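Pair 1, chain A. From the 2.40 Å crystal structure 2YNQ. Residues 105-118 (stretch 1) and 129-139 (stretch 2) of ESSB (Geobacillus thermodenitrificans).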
# COMPACT_ATOMS: atom_id res chain seq x y z
N ILE A 105 14.26 4.00 -2.63
CA ILE A 105 14.70 3.07 -3.68
C ILE A 105 14.08 1.72 -3.41
O ILE A 105 13.49 1.11 -4.31
CB ILE A 105 16.25 2.94 -3.76
CG1 ILE A 105 16.88 4.31 -4.08
CG2 ILE A 105 16.64 1.88 -4.78
CD1 ILE A 105 18.43 4.38 -3.92
N VAL A 106 14.15 1.26 -2.17
CA VAL A 106 13.55 -0.02 -1.85
C VAL A 106 12.06 -0.02 -2.16
O VAL A 106 11.54 -0.97 -2.76
CB VAL A 106 13.78 -0.43 -0.39
CG1 VAL A 106 12.92 -1.61 -0.04
CG2 VAL A 106 15.25 -0.74 -0.15
N TYR A 107 11.36 1.04 -1.76
CA TYR A 107 9.92 1.07 -1.98
C TYR A 107 9.57 1.04 -3.47
O TYR A 107 8.63 0.34 -3.90
CB TYR A 107 9.30 2.28 -1.31
CG TYR A 107 7.81 2.23 -1.31
CD1 TYR A 107 7.13 1.39 -0.42
CD2 TYR A 107 7.07 2.99 -2.21
CE1 TYR A 107 5.75 1.32 -0.42
CE2 TYR A 107 5.68 2.94 -2.21
CZ TYR A 107 5.03 2.11 -1.32
OH TYR A 107 3.66 2.03 -1.35
N ALA A 108 10.34 1.77 -4.27
CA ALA A 108 10.14 1.79 -5.71
C ALA A 108 10.47 0.43 -6.34
O ALA A 108 9.78 -0.03 -7.25
CB ALA A 108 10.97 2.90 -6.32
N LEU A 109 11.51 -0.22 -5.82
CA LEU A 109 11.87 -1.58 -6.26
C LEU A 109 10.71 -2.55 -6.02
O LEU A 109 10.39 -3.38 -6.88
CB LEU A 109 13.14 -2.06 -5.57
CG LEU A 109 14.44 -1.50 -6.16
CD1 LEU A 109 15.61 -1.70 -5.20
CD2 LEU A 109 14.77 -2.09 -7.58
N LEU A 110 10.08 -2.42 -4.85
CA LEU A 110 8.87 -3.22 -4.55
C LEU A 110 7.73 -2.98 -5.54
O LEU A 110 7.13 -3.93 -6.01
CB LEU A 110 8.41 -3.01 -3.12
CG LEU A 110 9.32 -3.69 -2.08
CD1 LEU A 110 8.97 -3.18 -0.68
CD2 LEU A 110 9.28 -5.25 -2.14
N LYS A 111 7.43 -1.72 -5.86
CA LYS A 111 6.38 -1.44 -6.86
C LYS A 111 6.79 -1.97 -8.23
O LYS A 111 5.97 -2.50 -8.98
CB LYS A 111 6.05 0.05 -6.93
CG LYS A 111 5.32 0.61 -5.70
CD LYS A 111 4.06 -0.20 -5.34
CE LYS A 111 3.09 0.55 -4.43
NZ LYS A 111 2.25 1.58 -5.19
N TYR A 112 8.08 -1.87 -8.55
CA TYR A 112 8.56 -2.35 -9.82
C TYR A 112 8.45 -3.88 -9.89
O TYR A 112 8.14 -4.45 -10.95
CB TYR A 112 10.00 -1.87 -10.05
CG TYR A 112 10.62 -2.29 -11.36
CD1 TYR A 112 9.93 -2.16 -12.57
CD2 TYR A 112 11.90 -2.80 -11.39
CE1 TYR A 112 10.53 -2.54 -13.79
CE2 TYR A 112 12.51 -3.18 -12.59
CZ TYR A 112 11.82 -3.05 -13.78
OH TYR A 112 12.45 -3.47 -14.95
N ARG A 113 8.68 -4.54 -8.75
CA ARG A 113 8.54 -5.98 -8.68
C ARG A 113 7.13 -6.38 -9.13
O ARG A 113 6.98 -7.26 -9.98
CB ARG A 113 8.88 -6.53 -7.29
CG ARG A 113 9.27 -8.00 -7.33
CD ARG A 113 9.88 -8.52 -6.01
NE ARG A 113 8.91 -9.27 -5.21
CZ ARG A 113 8.47 -10.49 -5.49
NH1 ARG A 113 8.88 -11.14 -6.58
NH2 ARG A 113 7.60 -11.07 -4.68
N GLU A 114 6.12 -5.70 -8.60
CA GLU A 114 4.72 -6.00 -8.95
C GLU A 114 4.49 -5.90 -10.44
O GLU A 114 3.80 -6.72 -11.03
CB GLU A 114 3.77 -5.04 -8.26
CG GLU A 114 3.55 -5.22 -6.78
CD GLU A 114 2.75 -4.06 -6.20
OE1 GLU A 114 2.08 -3.35 -6.98
OE2 GLU A 114 2.79 -3.85 -4.97
N GLN A 115 5.07 -4.87 -11.05
CA GLN A 115 4.87 -4.60 -12.46
C GLN A 115 5.50 -5.69 -13.32
O GLN A 115 4.97 -6.03 -14.40
CB GLN A 115 5.42 -3.23 -12.82
CG GLN A 115 5.17 -2.84 -14.26
CD GLN A 115 5.87 -1.55 -14.64
OE1 GLN A 115 5.86 -0.57 -13.88
NE2 GLN A 115 6.47 -1.54 -15.83
N ILE A 116 6.62 -6.23 -12.85
CA ILE A 116 7.25 -7.35 -13.53
C ILE A 116 6.36 -8.58 -13.40
O ILE A 116 6.05 -9.23 -14.40
CB ILE A 116 8.68 -7.64 -12.99
CG1 ILE A 116 9.61 -6.44 -13.26
CG2 ILE A 116 9.25 -8.92 -13.61
CD1 ILE A 116 9.94 -6.22 -14.74
N LYS A 117 5.93 -8.86 -12.17
CA LYS A 117 5.02 -9.97 -11.87
C LYS A 117 3.81 -9.96 -12.83
O LYS A 117 3.44 -11.00 -13.38
CB LYS A 117 4.55 -9.90 -10.41
CG LYS A 117 4.16 -11.25 -9.80
CD LYS A 117 5.15 -11.71 -8.73
CE LYS A 117 4.75 -13.06 -8.10
NZ LYS A 117 5.55 -13.34 -6.85
N GLY A 118 3.23 -8.78 -13.05
CA GLY A 118 2.05 -8.63 -13.91
C GLY A 118 2.32 -8.50 -15.40
O GLY A 118 1.41 -8.70 -16.21
N LYS A 129 14.20 -14.30 -13.72
CA LYS A 129 15.52 -13.70 -13.63
C LYS A 129 15.44 -12.29 -13.06
O LYS A 129 16.18 -11.95 -12.13
CB LYS A 129 16.20 -13.68 -15.00
CG LYS A 129 17.61 -13.10 -14.98
CD LYS A 129 18.24 -13.07 -16.37
CE LYS A 129 19.60 -12.37 -16.33
NZ LYS A 129 20.27 -12.36 -17.66
N LYS A 130 14.53 -11.48 -13.60
CA LYS A 130 14.38 -10.09 -13.18
C LYS A 130 13.87 -9.93 -11.76
O LYS A 130 14.42 -9.14 -11.00
CB LYS A 130 13.53 -9.29 -14.18
CG LYS A 130 13.56 -7.78 -13.94
CD LYS A 130 13.90 -7.01 -15.22
CE LYS A 130 15.33 -6.47 -15.16
NZ LYS A 130 15.72 -5.75 -16.39
N LEU A 131 12.85 -10.70 -11.38
CA LEU A 131 12.40 -10.71 -9.99
C LEU A 131 13.58 -10.97 -9.06
O LEU A 131 13.71 -10.32 -8.02
CB LEU A 131 11.35 -11.80 -9.75
CG LEU A 131 9.87 -11.65 -10.13
CD1 LEU A 131 9.45 -10.19 -10.21
CD2 LEU A 131 9.57 -12.38 -11.42
N ASP A 132 14.43 -11.93 -9.46
CA ASP A 132 15.57 -12.36 -8.67
C ASP A 132 16.61 -11.25 -8.56
O ASP A 132 17.11 -10.97 -7.46
CB ASP A 132 16.18 -13.65 -9.24
CG ASP A 132 15.28 -14.87 -9.02
OD1 ASP A 132 14.43 -14.83 -8.10
OD2 ASP A 132 15.43 -15.87 -9.75
N GLU A 133 16.92 -10.60 -9.68
CA GLU A 133 17.76 -9.41 -9.65
C GLU A 133 17.22 -8.36 -8.66
O GLU A 133 17.99 -7.73 -7.93
CB GLU A 133 17.87 -8.76 -11.04
CG GLU A 133 18.54 -9.60 -12.12
CD GLU A 133 18.60 -8.87 -13.47
OE1 GLU A 133 18.37 -7.63 -13.52
OE2 GLU A 133 18.86 -9.55 -14.49
N ILE A 134 15.90 -8.19 -8.63
CA ILE A 134 15.29 -7.12 -7.82
C ILE A 134 15.37 -7.45 -6.35
O ILE A 134 15.75 -6.62 -5.54
CB ILE A 134 13.81 -6.82 -8.25
CG1 ILE A 134 13.80 -6.00 -9.53
CG2 ILE A 134 13.06 -6.08 -7.16
CD1 ILE A 134 12.52 -6.11 -10.31
N ASP A 135 15.03 -8.69 -6.02
CA ASP A 135 15.05 -9.14 -4.65
C ASP A 135 16.45 -9.10 -4.05
O ASP A 135 16.62 -8.81 -2.87
CB ASP A 135 14.46 -10.55 -4.57
CG ASP A 135 12.96 -10.54 -4.71
OD1 ASP A 135 12.29 -9.74 -4.01
OD2 ASP A 135 12.45 -11.35 -5.51
N GLN A 136 17.44 -9.37 -4.89
CA GLN A 136 18.83 -9.29 -4.50
C GLN A 136 19.23 -7.85 -4.19
O GLN A 136 19.88 -7.58 -3.17
CB GLN A 136 19.73 -9.95 -5.58
CG GLN A 136 21.23 -10.01 -5.26
CD GLN A 136 21.55 -10.49 -3.84
OE1 GLN A 136 21.94 -9.68 -2.98
NE2 GLN A 136 21.36 -11.79 -3.59
N GLU A 137 18.82 -6.91 -5.04
CA GLU A 137 19.03 -5.49 -4.76
C GLU A 137 18.31 -5.00 -3.50
O GLU A 137 18.88 -4.25 -2.69
CB GLU A 137 18.63 -4.63 -5.94
CG GLU A 137 19.05 -3.21 -5.77
CD GLU A 137 18.95 -2.41 -7.03
OE1 GLU A 137 18.40 -2.93 -8.03
OE2 GLU A 137 19.43 -1.26 -7.03
N ILE A 138 17.07 -5.43 -3.33
CA ILE A 138 16.31 -5.07 -2.13
C ILE A 138 17.03 -5.60 -0.90
O ILE A 138 17.27 -4.84 0.05
CB ILE A 138 14.85 -5.60 -2.19
CG1 ILE A 138 14.02 -4.72 -3.14
CG2 ILE A 138 14.23 -5.65 -0.79
CD1 ILE A 138 12.77 -5.39 -3.66
N LYS A 139 17.41 -6.87 -0.92
CA LYS A 139 18.09 -7.48 0.22
C LYS A 139 19.41 -6.78 0.53
O LYS A 139 19.75 -6.55 1.69
CB LYS A 139 18.29 -8.98 0.04
CG LYS A 139 18.41 -9.68 1.38
CD LYS A 139 18.43 -11.20 1.29
CE LYS A 139 18.42 -11.78 2.70
NZ LYS A 139 18.54 -13.26 2.68

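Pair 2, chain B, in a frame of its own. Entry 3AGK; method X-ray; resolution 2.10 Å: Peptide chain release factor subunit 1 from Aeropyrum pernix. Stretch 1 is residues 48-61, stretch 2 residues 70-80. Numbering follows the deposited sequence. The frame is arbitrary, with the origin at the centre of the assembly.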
# COMPACT_ATOMS: atom_id res chain seq x y z
N VAL B 48 -31.08 -8.03 2.21
CA VAL B 48 -30.32 -6.91 2.73
C VAL B 48 -31.25 -5.91 3.40
O VAL B 48 -30.96 -5.40 4.48
CB VAL B 48 -29.52 -6.21 1.61
CG1 VAL B 48 -28.60 -5.15 2.20
CG2 VAL B 48 -28.73 -7.25 0.79
N MET B 49 -32.38 -5.65 2.76
CA MET B 49 -33.40 -4.74 3.25
C MET B 49 -33.90 -5.13 4.65
O MET B 49 -34.02 -4.29 5.54
CB MET B 49 -34.56 -4.73 2.24
CG MET B 49 -35.22 -3.39 2.01
SD MET B 49 -34.12 -1.99 1.67
CE MET B 49 -35.14 -0.74 2.44
N THR B 50 -34.20 -6.42 4.84
CA THR B 50 -34.57 -6.97 6.15
C THR B 50 -33.44 -6.77 7.17
O THR B 50 -33.69 -6.34 8.30
CB THR B 50 -34.92 -8.46 6.05
OG1 THR B 50 -36.10 -8.61 5.24
CG2 THR B 50 -35.19 -9.06 7.44
N LEU B 51 -32.21 -7.06 6.77
CA LEU B 51 -31.06 -6.85 7.65
C LEU B 51 -30.90 -5.37 8.07
O LEU B 51 -30.70 -5.08 9.24
CB LEU B 51 -29.78 -7.38 6.99
CG LEU B 51 -28.49 -7.29 7.82
CD1 LEU B 51 -27.48 -8.35 7.40
CD2 LEU B 51 -27.87 -5.89 7.71
N LEU B 52 -30.98 -4.45 7.12
CA LEU B 52 -30.88 -3.03 7.46
C LEU B 52 -32.02 -2.61 8.37
O LEU B 52 -31.84 -1.79 9.27
CB LEU B 52 -30.88 -2.16 6.19
CG LEU B 52 -29.66 -2.27 5.29
CD1 LEU B 52 -29.80 -1.36 4.09
CD2 LEU B 52 -28.38 -1.97 6.07
N ARG B 53 -33.21 -3.15 8.12
CA ARG B 53 -34.39 -2.82 8.92
C ARG B 53 -34.20 -3.29 10.37
O ARG B 53 -34.60 -2.60 11.31
CB ARG B 53 -35.65 -3.45 8.31
CG ARG B 53 -36.35 -2.53 7.31
CD ARG B 53 -37.44 -3.23 6.53
NE ARG B 53 -37.97 -2.31 5.52
CZ ARG B 53 -38.77 -2.67 4.52
NH1 ARG B 53 -39.14 -3.93 4.38
NH2 ARG B 53 -39.20 -1.75 3.66
N GLN B 54 -33.59 -4.46 10.54
CA GLN B 54 -33.24 -4.99 11.87
C GLN B 54 -32.23 -4.08 12.56
O GLN B 54 -32.42 -3.67 13.71
CB GLN B 54 -32.61 -6.37 11.76
CG GLN B 54 -33.49 -7.42 11.13
CD GLN B 54 -32.90 -8.81 11.30
OE1 GLN B 54 -33.33 -9.76 10.65
NE2 GLN B 54 -31.91 -8.92 12.18
N GLU B 55 -31.15 -3.79 11.84
CA GLU B 55 -30.13 -2.87 12.32
C GLU B 55 -30.77 -1.55 12.74
O GLU B 55 -30.35 -0.94 13.72
CB GLU B 55 -29.04 -2.65 11.26
CG GLU B 55 -28.04 -3.82 11.17
CD GLU B 55 -27.54 -4.24 12.55
OE1 GLU B 55 -27.04 -3.36 13.30
OE2 GLU B 55 -27.65 -5.43 12.90
N TYR B 56 -31.78 -1.11 11.99
CA TYR B 56 -32.46 0.14 12.31
C TYR B 56 -33.17 0.06 13.68
O TYR B 56 -33.07 0.97 14.49
CB TYR B 56 -33.44 0.54 11.19
CG TYR B 56 -33.93 1.96 11.35
CD1 TYR B 56 -33.27 3.02 10.73
CD2 TYR B 56 -35.04 2.25 12.14
CE1 TYR B 56 -33.72 4.32 10.89
CE2 TYR B 56 -35.48 3.54 12.30
CZ TYR B 56 -34.82 4.57 11.68
OH TYR B 56 -35.27 5.85 11.84
N SER B 57 -33.89 -1.04 13.93
CA SER B 57 -34.54 -1.22 15.23
C SER B 57 -33.51 -1.31 16.36
O SER B 57 -33.69 -0.73 17.43
CB SER B 57 -35.42 -2.47 15.20
OG SER B 57 -36.59 -2.25 14.43
N ILE B 58 -32.42 -2.01 16.11
CA ILE B 58 -31.35 -2.16 17.08
C ILE B 58 -30.77 -0.82 17.55
O ILE B 58 -30.29 -0.72 18.68
CB ILE B 58 -30.21 -3.05 16.52
CG1 ILE B 58 -30.70 -4.49 16.36
CG2 ILE B 58 -28.98 -3.00 17.39
CD1 ILE B 58 -29.65 -5.43 15.79
N THR B 59 -30.83 0.22 16.72
CA THR B 59 -30.19 1.49 17.05
C THR B 59 -30.72 2.15 18.32
O THR B 59 -30.06 3.03 18.88
CB THR B 59 -30.30 2.54 15.93
OG1 THR B 59 -31.67 2.92 15.75
CG2 THR B 59 -29.72 2.00 14.62
N ASP B 60 -31.91 1.76 18.76
CA ASP B 60 -32.45 2.28 20.02
C ASP B 60 -31.55 1.89 21.19
O ASP B 60 -31.58 2.52 22.25
CB ASP B 60 -33.88 1.80 20.25
CG ASP B 60 -34.88 2.52 19.37
OD1 ASP B 60 -34.45 3.13 18.37
OD2 ASP B 60 -36.09 2.48 19.69
N ASN B 61 -30.75 0.85 20.99
CA ASN B 61 -29.79 0.39 21.98
C ASN B 61 -28.63 1.37 22.14
O ASN B 61 -27.79 1.21 23.02
CB ASN B 61 -29.26 -1.00 21.59
CG ASN B 61 -30.36 -2.05 21.46
OD1 ASN B 61 -30.11 -3.18 21.04
ND2 ASN B 61 -31.58 -1.67 21.83
N ALA B 70 -27.42 9.53 14.14
CA ALA B 70 -26.47 9.47 13.04
C ALA B 70 -26.62 8.17 12.26
O ALA B 70 -26.65 8.16 11.02
CB ALA B 70 -25.07 9.60 13.57
N VAL B 71 -26.70 7.08 13.00
CA VAL B 71 -26.76 5.77 12.39
C VAL B 71 -28.10 5.58 11.69
O VAL B 71 -28.15 5.10 10.56
CB VAL B 71 -26.51 4.66 13.45
CG1 VAL B 71 -26.74 3.27 12.86
CG2 VAL B 71 -25.09 4.78 14.00
N LYS B 72 -29.19 5.99 12.34
CA LYS B 72 -30.50 5.89 11.72
C LYS B 72 -30.51 6.60 10.37
O LYS B 72 -31.00 6.06 9.38
CB LYS B 72 -31.58 6.47 12.63
CG LYS B 72 -31.91 5.62 13.85
CD LYS B 72 -32.97 6.29 14.73
CE LYS B 72 -33.29 5.43 15.94
NZ LYS B 72 -34.32 6.04 16.82
N ARG B 73 -29.97 7.81 10.35
CA ARG B 73 -29.94 8.60 9.12
C ARG B 73 -29.18 7.90 7.98
O ARG B 73 -29.64 7.90 6.84
CB ARG B 73 -29.31 9.96 9.37
CG ARG B 73 -29.29 10.83 8.13
CD ARG B 73 -28.25 11.91 8.25
NE ARG B 73 -28.51 13.03 7.36
CZ ARG B 73 -27.75 14.12 7.30
NH1 ARG B 73 -26.67 14.21 8.08
NH2 ARG B 73 -28.05 15.10 6.47
N ALA B 74 -28.02 7.33 8.29
CA ALA B 74 -27.22 6.63 7.29
C ALA B 74 -27.93 5.36 6.83
O ALA B 74 -27.95 5.05 5.64
CB ALA B 74 -25.85 6.30 7.85
N LEU B 75 -28.49 4.61 7.78
CA LEU B 75 -29.29 3.43 7.47
C LEU B 75 -30.45 3.76 6.52
O LEU B 75 -30.70 3.03 5.55
CB LEU B 75 -29.84 2.82 8.76
CG LEU B 75 -29.37 1.47 9.29
CD1 LEU B 75 -28.16 0.94 8.59
CD2 LEU B 75 -29.13 1.55 10.79
N SER B 76 -31.17 4.85 6.80
CA SER B 76 -32.30 5.24 5.97
C SER B 76 -31.84 5.59 4.57
O SER B 76 -32.50 5.27 3.58
CB SER B 76 -33.04 6.42 6.56
OG SER B 76 -33.40 6.12 7.88
N ALA B 77 -30.68 6.25 4.50
CA ALA B 77 -30.14 6.66 3.21
C ALA B 77 -29.81 5.43 2.38
O ALA B 77 -30.15 5.36 1.20
CB ALA B 77 -28.91 7.52 3.39
N ALA B 78 -29.19 4.43 3.00
CA ALA B 78 -28.86 3.20 2.30
C ALA B 78 -30.12 2.45 1.83
O ALA B 78 -30.18 1.97 0.69
CB ALA B 78 -27.97 2.32 3.16
N MET B 79 -31.13 2.38 2.70
CA MET B 79 -32.41 1.78 2.31
C MET B 79 -33.05 2.50 1.12
O MET B 79 -33.57 1.85 0.22
CB MET B 79 -33.41 1.74 3.46
CG MET B 79 -33.02 0.76 4.58
SD MET B 79 -34.22 0.67 5.94
CE MET B 79 -33.18 1.14 7.31
N ASP B 80 -33.03 3.83 1.16
CA ASP B 80 -33.51 4.66 0.05
C ASP B 80 -32.83 4.24 -1.24
O ASP B 80 -33.47 4.03 -2.27
CB ASP B 80 -33.18 6.13 0.29
CG ASP B 80 -34.16 6.80 1.21
OD1 ASP B 80 -35.30 6.30 1.31
OD2 ASP B 80 -33.79 7.83 1.83

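Both pairs are two antiparallel helices packed side by side. In pair 1 the axes approach to 9.9 Å at an angle of 161°; in pair 2 they approach to 9.7 Å at 164°. Fourteen central residues superpose with an RMSD of 0.2 Å. The buried surface is 671 Å² in pair 1 and 599 Å² in pair 2.

The closest match is Leu A109 = Leu B52, with side-chain centres 0.4 Å apart after superposition. Both leucines point toward the partner helix and adopt the same m, t rotamer. Leu A109 CB lies 3.7 Å from Ile A138 CG1. Leu B52 CD1 lies 3.9 Å from Met B79 CG, and Leu B52 CD2 lies 3.9 Å from Leu B75 CD1.

Ile A134 = Leu B75 faces back across the contact. Ile A134 is a knob among Leu A109, Tyr A112, Arg A113 and Ile A116. Ile A134 CD1 is 3.5 Å from Tyr A112 CD2. Leu B75 fills the matching place, with CD2 3.9 Å from Thr B59 CG2.

At Glu A137 = Ala B78, Glu A137 OE1 lies 3.8 Å from Leu A109 CD2, while Ala B78 CB lies 4.2 Å from Leu B52 CD1. At Lys A130 = Val B71, Lys A130 CG lies 4.0 Å from Ile A116 CD1, while Val B71 CG1 lies 3.7 Å from Thr B59 CG2.

At Ile A138 = Met B79 a branched side chain is matched by a longer, flexible one. Ile A138 CG2 is 4.3 Å from Val A106 CG1. Met B79 is a knob among Met B49, Leu B52, Arg B53 and Tyr B56. The position Val A106 = Met B49 thus pairs two methionines in pair 2, with Met B49 CE only 3.2 Å from Met B79 CB.

Arg A113 = Tyr B56 gives the clearest contrast. Arg A113 CG is 3.6 Å from Leu A131 CD1. Arg A113 NE forms a long salt bridge of 3.6 Å with Asp A135 OD1; no N-H points at that oxygen. Tyr B56 instead inserts a ring among Lys B72, Leu B75, Ser B76 and Met B79.

Leu A131 = Lys B72 exchanges a compact apolar group for an extended chain. Leu A131 CD1 is 3.6 Å from Ile A116 CG2. Lys B72 NZ makes a salt bridge and weak hydrogen bond to Asp B60 OD1 at 3.3 Å. Asp B60 is poorly ordered.

At Tyr A112 = Glu B55 both CA-to-CB bonds point toward the partner. The tyrosine ring meets Ile A134, whereas the end of Glu B55 leads away.

At Ile A116 = Thr B59, the threonine is smaller; Thr B59 OG1 donates to Tyr B56 O at 2.7 Å.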